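Local coordinates for protein adenine Deaminase (Enterococcus faecalis, PDB 2ICS) that is a zinc-dependent amidohydrolase, crystallised with adenine and two zinc ions, that deacetylates acetyl-(R)-mandelate in vitro with very low efficiency, at residues A[197-200]-A[201-205]. Numbering follows the deposited sequence.
Sequences DEIL and ALMEK
The N-H of Ala-201 reaches back one turn to the carbonyl of Asp-197, Ala-201 N to Asp-197 O being 3.0 Å, and this i to i+4 bond is of the ordinary alpha-helical kind. Beyond it the spacing tightens. Leu-202 N bonds to Ile-199 O at 3.2 Å, an i to i+3 pairing, and Met-203 N repeats the pattern on Leu-200 O at 3.3 Å. Met-203 N also keeps a weak bond to Ile-199 O at 3.4 Å, so one donor is shared between two carbonyls while Ile-199 O receives two N-H groups. Such tightening into 3-10-like turns is a familiar way for a helix to end. Here it belongs to the helix of a beta-alpha-beta unit in the TIM barrel of this amidohydrolase, between strand 186-189, which carries the zinc ligand His-188, and strand 208-210. Leu-200 O takes a further hydrogen bond from Lys-238 NZ, which also bonds Met-203 O and thus ties the helix to the chain leaving it, while Glu-204, in the loop that follows, has its N bonded to Asp-207 OD2 and its carboxylate in a salt bridge with Lys-174.

The selenomethionine Met-203 turns back toward the helix. Its side chain lies alongside that of Ile-199, pointing the same way, and Met-203 SE lies 4.0 Å from Ile-199 CG2. A bend at the last torsion (chi3 -84°) turns the methyl CE toward Ile-199 and Leu-200, where its modelled approach to both is too close and its exact position is doubtful. Ile-199 and Met-203 both rest on Val-187 of the barrel strand, whereas Leu-200 packs against helix 230-237.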
loop_
_atom_site.group_PDB
_atom_site.type_symbol
_atom_site.label_atom_id
_atom_site.label_comp_id
_atom_site.label_asym_id
_atom_site.label_seq_id
_atom_site.Cartn_x
_atom_site.Cartn_y
_atom_site.Cartn_z
ATOM N N ASP A 197 20.939 1.393 9.452
ATOM C CA ASP A 197 20.977 1.003 10.856
ATOM C C ASP A 197 20.539 2.122 11.792
ATOM O O ASP A 197 19.895 1.879 12.810
ATOM C CB ASP A 197 22.385 0.519 11.227
ATOM C CG ASP A 197 23.466 1.522 10.873
ATOM O OD1 ASP A 197 23.514 1.968 9.708
ATOM O OD2 ASP A 197 24.280 1.857 11.754
ATOM N N GLU A 198 20.882 3.352 11.436
ATOM C CA GLU A 198 20.523 4.508 12.244
ATOM C C GLU A 198 19.014 4.740 12.145
ATOM O O GLU A 198 18.373 5.149 13.103
ATOM C CB GLU A 198 21.291 5.736 11.741
ATOM C CG GLU A 198 21.283 6.931 12.677
ATOM C CD GLU A 198 22.151 8.077 12.167
ATOM O OE1 GLU A 198 22.276 9.089 12.889
ATOM O OE2 GLU A 198 22.702 7.968 11.046
ATOM N N ILE A 199 18.457 4.470 10.970
ATOM C CA ILE A 199 17.028 4.629 10.729
ATOM C C ILE A 199 16.226 3.549 11.444
ATOM O O ILE A 199 15.254 3.840 12.149
ATOM C CB ILE A 199 16.715 4.544 9.220
ATOM C CG1 ILE A 199 17.350 5.728 8.493
ATOM C CG2 ILE A 199 15.215 4.517 8.992
ATOM C CD1 ILE A 199 17.176 5.688 6.990
ATOM N N LEU A 200 16.638 2.302 11.252
ATOM C CA LEU A 200 15.962 1.163 11.859
ATOM C C LEU A 200 16.012 1.223 13.375
ATOM O O LEU A 200 15.081 0.784 14.052
ATOM C CB LEU A 200 16.587 -0.145 11.363
ATOM C CG LEU A 200 16.364 -0.491 9.883
ATOM C CD1 LEU A 200 17.158 -1.729 9.517
ATOM C CD2 LEU A 200 14.892 -0.740 9.624
ATOM N N ALA A 201 17.098 1.781 13.903
ATOM C CA ALA A 201 17.272 1.894 15.345
ATOM C C ALA A 201 16.213 2.780 16.000
ATOM O O ALA A 201 15.819 2.543 17.141
ATOM C CB ALA A 201 18.662 2.433 15.656
ATOM N N LEU A 202 15.750 3.796 15.282
ATOM C CA LEU A 202 14.748 4.702 15.833
ATOM C C LEU A 202 13.305 4.252 15.618
ATOM O O LEU A 202 12.390 4.736 16.284
ATOM C CB LEU A 202 14.941 6.109 15.264
ATOM C CG LEU A 202 16.067 6.956 15.868
ATOM C CD1 LEU A 202 17.422 6.310 15.614
ATOM C CD2 LEU A 202 16.017 8.352 15.257
HETATM N N MSE A 203 13.094 3.322 14.696
HETATM C CA MSE A 203 11.745 2.836 14.422
HETATM C C MSE A 203 11.310 1.763 15.416
HETATM O O MSE A 203 12.129 1.005 15.934
HETATM C CB MSE A 203 11.662 2.299 12.991
HETATM C CG MSE A 203 11.928 3.368 11.939
HETATM SE SE MSE A 203 11.791 2.720 10.127
HETATM C CE MSE A 203 13.543 1.997 9.941
ATOM N N GLU A 204 10.009 1.705 15.673
ATOM C CA GLU A 204 9.456 0.741 16.616
ATOM C C GLU A 204 8.384 -0.118 15.958
ATOM O O GLU A 204 7.948 0.159 14.836
ATOM C CB GLU A 204 8.843 1.479 17.809
ATOM C CG GLU A 204 9.795 2.434 18.520
ATOM C CD GLU A 204 9.095 3.275 19.574
ATOM O OE1 GLU A 204 8.190 4.057 19.213
ATOM O OE2 GLU A 204 9.448 3.155 20.766
ATOM N N LYS A 205 7.960 -1.163 16.665
ATOM C CA LYS A 205 6.915 -2.041 16.163
ATOM C C LYS A 205 5.746 -1.158 15.744
ATOM O O LYS A 205 5.364 -0.244 16.476
ATOM C CB LYS A 205 6.454 -3.005 17.256
ATOM C CG LYS A 205 5.301 -3.900 16.828
ATOM C CD LYS A 205 4.786 -4.743 17.986
ATOM C CE LYS A 205 3.609 -5.605 17.550
ATOM N NZ LYS A 205 3.054 -6.416 18.674
#